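Local atomic coordinates of serine acetyltransferase 1, putative (Entamoeba histolytica, PDB entry 7BW9), a protein that probably transfers an acetyl group from acetyl-CoA to serine in cysteine biosynthesis, and binds cysteine. Residues S3-T8 against R64-V69. Residues are numbered along the deposited sequence; the frame is centred on the assembly and turned at random.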
loop_
_atom_site.group_PDB
_atom_site.type_symbol
_atom_site.label_atom_id
_atom_site.label_comp_id
_atom_site.label_asym_id
_atom_site.label_seq_id
_atom_site.Cartn_x
_atom_site.Cartn_y
_atom_site.Cartn_z
ATOM N N SER A 3 16.863 -10.747 -33.779
ATOM C CA SER A 3 15.907 -10.617 -34.869
ATOM C C SER A 3 14.490 -10.453 -34.329
ATOM O O SER A 3 13.710 -9.655 -34.852
ATOM C CB SER A 3 16.006 -11.833 -35.787
ATOM O OG SER A 3 16.307 -12.991 -35.025
ATOM N N LEU A 4 14.151 -11.174 -33.259
ATOM C CA LEU A 4 12.832 -10.986 -32.659
ATOM C C LEU A 4 12.733 -9.626 -31.973
ATOM O O LEU A 4 11.697 -8.955 -32.065
ATOM C CB LEU A 4 12.524 -12.117 -31.684
ATOM C CG LEU A 4 11.118 -12.078 -31.068
ATOM C CD1 LEU A 4 10.036 -11.833 -32.126
ATOM C CD2 LEU A 4 10.846 -13.358 -30.304
ATOM N N LEU A 5 13.807 -9.189 -31.307
ATOM C CA LEU A 5 13.804 -7.867 -30.679
ATOM C C LEU A 5 13.638 -6.761 -31.714
ATOM O O LEU A 5 12.945 -5.766 -31.465
ATOM C CB LEU A 5 15.089 -7.661 -29.873
ATOM C CG LEU A 5 15.116 -8.290 -28.477
ATOM C CD1 LEU A 5 16.526 -8.431 -27.936
ATOM C CD2 LEU A 5 14.275 -7.463 -27.514
ATOM N N GLN A 6 14.257 -6.918 -32.889
ATOM C CA GLN A 6 14.167 -5.867 -33.899
ATOM C C GLN A 6 12.773 -5.790 -34.496
ATOM O O GLN A 6 12.256 -4.694 -34.738
ATOM C CB GLN A 6 15.201 -6.092 -34.996
ATOM C CG GLN A 6 16.520 -5.368 -34.745
ATOM C CD GLN A 6 17.678 -6.055 -35.431
ATOM O OE1 GLN A 6 17.571 -6.459 -36.589
ATOM N NE2 GLN A 6 18.786 -6.213 -34.714
ATOM N N GLN A 7 12.147 -6.935 -34.757
ATOM C CA GLN A 7 10.799 -6.893 -35.310
ATOM C C GLN A 7 9.829 -6.287 -34.310
ATOM O O GLN A 7 9.019 -5.414 -34.656
ATOM C CB GLN A 7 10.330 -8.286 -35.715
ATOM C CG GLN A 7 8.825 -8.300 -35.951
ATOM C CD GLN A 7 8.290 -9.634 -36.392
ATOM O OE1 GLN A 7 7.615 -10.335 -35.622
ATOM N NE2 GLN A 7 8.599 -10.012 -37.628
ATOM N N THR A 8 9.894 -6.742 -33.058
ATOM C CA THR A 8 9.009 -6.192 -32.038
ATOM C C THR A 8 9.228 -4.690 -31.896
ATOM O O THR A 8 8.265 -3.918 -31.868
ATOM C CB THR A 8 9.224 -6.927 -30.712
ATOM O OG1 THR A 8 9.054 -8.337 -30.917
ATOM C CG2 THR A 8 8.225 -6.462 -29.667
ATOM N N ARG A 64 15.439 -0.011 -24.892
ATOM C CA ARG A 64 14.570 -0.232 -23.741
ATOM C C ARG A 64 13.984 -1.633 -23.766
ATOM O O ARG A 64 13.936 -2.313 -22.732
ATOM C CB ARG A 64 13.477 0.829 -23.712
ATOM C CG ARG A 64 14.074 2.216 -23.591
ATOM C CD ARG A 64 13.063 3.274 -23.285
ATOM N NE ARG A 64 12.334 3.667 -24.474
ATOM C CZ ARG A 64 12.595 4.769 -25.166
ATOM N NH1 ARG A 64 13.565 5.580 -24.773
ATOM N NH2 ARG A 64 11.882 5.061 -26.242
ATOM N N LEU A 65 13.567 -2.099 -24.948
ATOM C CA LEU A 65 13.018 -3.445 -25.058
ATOM C C LEU A 65 14.054 -4.486 -24.659
ATOM O O LEU A 65 13.755 -5.417 -23.895
ATOM C CB LEU A 65 12.527 -3.687 -26.482
ATOM C CG LEU A 65 11.482 -4.787 -26.653
ATOM C CD1 LEU A 65 10.195 -4.436 -25.894
ATOM C CD2 LEU A 65 11.210 -5.047 -28.139
ATOM N N SER A 66 15.287 -4.336 -25.171
ATOM C CA SER A 66 16.359 -5.285 -24.886
ATOM C C SER A 66 16.694 -5.320 -23.406
ATOM O O SER A 66 16.901 -6.402 -22.839
ATOM C CB SER A 66 17.621 -4.929 -25.679
ATOM O OG SER A 66 17.355 -4.824 -27.066
ATOM N N LEU A 67 16.803 -4.143 -22.773
ATOM C CA LEU A 67 17.061 -4.108 -21.335
ATOM C C LEU A 67 15.938 -4.787 -20.557
ATOM O O LEU A 67 16.191 -5.532 -19.604
ATOM C CB LEU A 67 17.247 -2.662 -20.865
ATOM C CG LEU A 67 17.496 -2.448 -19.368
ATOM C CD1 LEU A 67 18.682 -3.253 -18.870
ATOM C CD2 LEU A 67 17.696 -0.965 -19.051
ATOM N N LEU A 68 14.687 -4.554 -20.952
ATOM C CA LEU A 68 13.587 -5.169 -20.213
ATOM C C LEU A 68 13.658 -6.689 -20.304
ATOM O O LEU A 68 13.709 -7.382 -19.277
ATOM C CB LEU A 68 12.243 -4.652 -20.718
ATOM C CG LEU A 68 11.009 -5.367 -20.117
ATOM C CD1 LEU A 68 10.779 -5.025 -18.622
ATOM C CD2 LEU A 68 9.768 -5.061 -20.924
ATOM N N VAL A 69 13.694 -7.231 -21.531
ATOM C CA VAL A 69 13.596 -8.685 -21.681
ATOM C C VAL A 69 14.811 -9.349 -21.074
ATOM O O VAL A 69 14.707 -10.421 -20.461
ATOM C CB VAL A 69 13.396 -9.109 -23.155
ATOM C CG1 VAL A 69 12.250 -8.338 -23.777
ATOM C CG2 VAL A 69 14.679 -8.945 -23.972
#
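Leu5 and Ser66 mark the point where two helical segments pass, their CA atoms 6.8 Å apart; the axes of 3-8 and 64-69 come within 10.3 Å and run at 129°, closer to antiparallel than parallel. Leu5 does most of the touching. Its CG lies anti to the carbonyl carbon (chi1 -81°), which sets it nearer Val69 than CB is. CD2 meets Val69 CG2 tip to tip at 3.9 Å. It also lies 4.0 Å from CD2 of Leu65, whose side chain slides past Leu5 in the opposite direction. CD1 packs on Ser66 OG at 3.8 Å, while that hydroxyl is hydrogen-bonded within its own helix to Leu62 O. The Leu65 side chain crosses that of Thr8 at about a right angle, and its CD2 touches Thr8 CG2 at 3.6 Å. Leu65 CD2 also lies 3.8 Å from Leu5 O. The contact is mainly aliphatic, and four of its five touching residues are buried. Leu93 of helix 82-94 covers Leu65 and Val69, and Phe96 of helix 96-113 touches Thr8 and Leu65. The pairing of helices 2-17 and 58-79 is aliphatic interhelical packing in the N-terminal helical region that precedes the left-handed beta-helix of serine acetyltransferases.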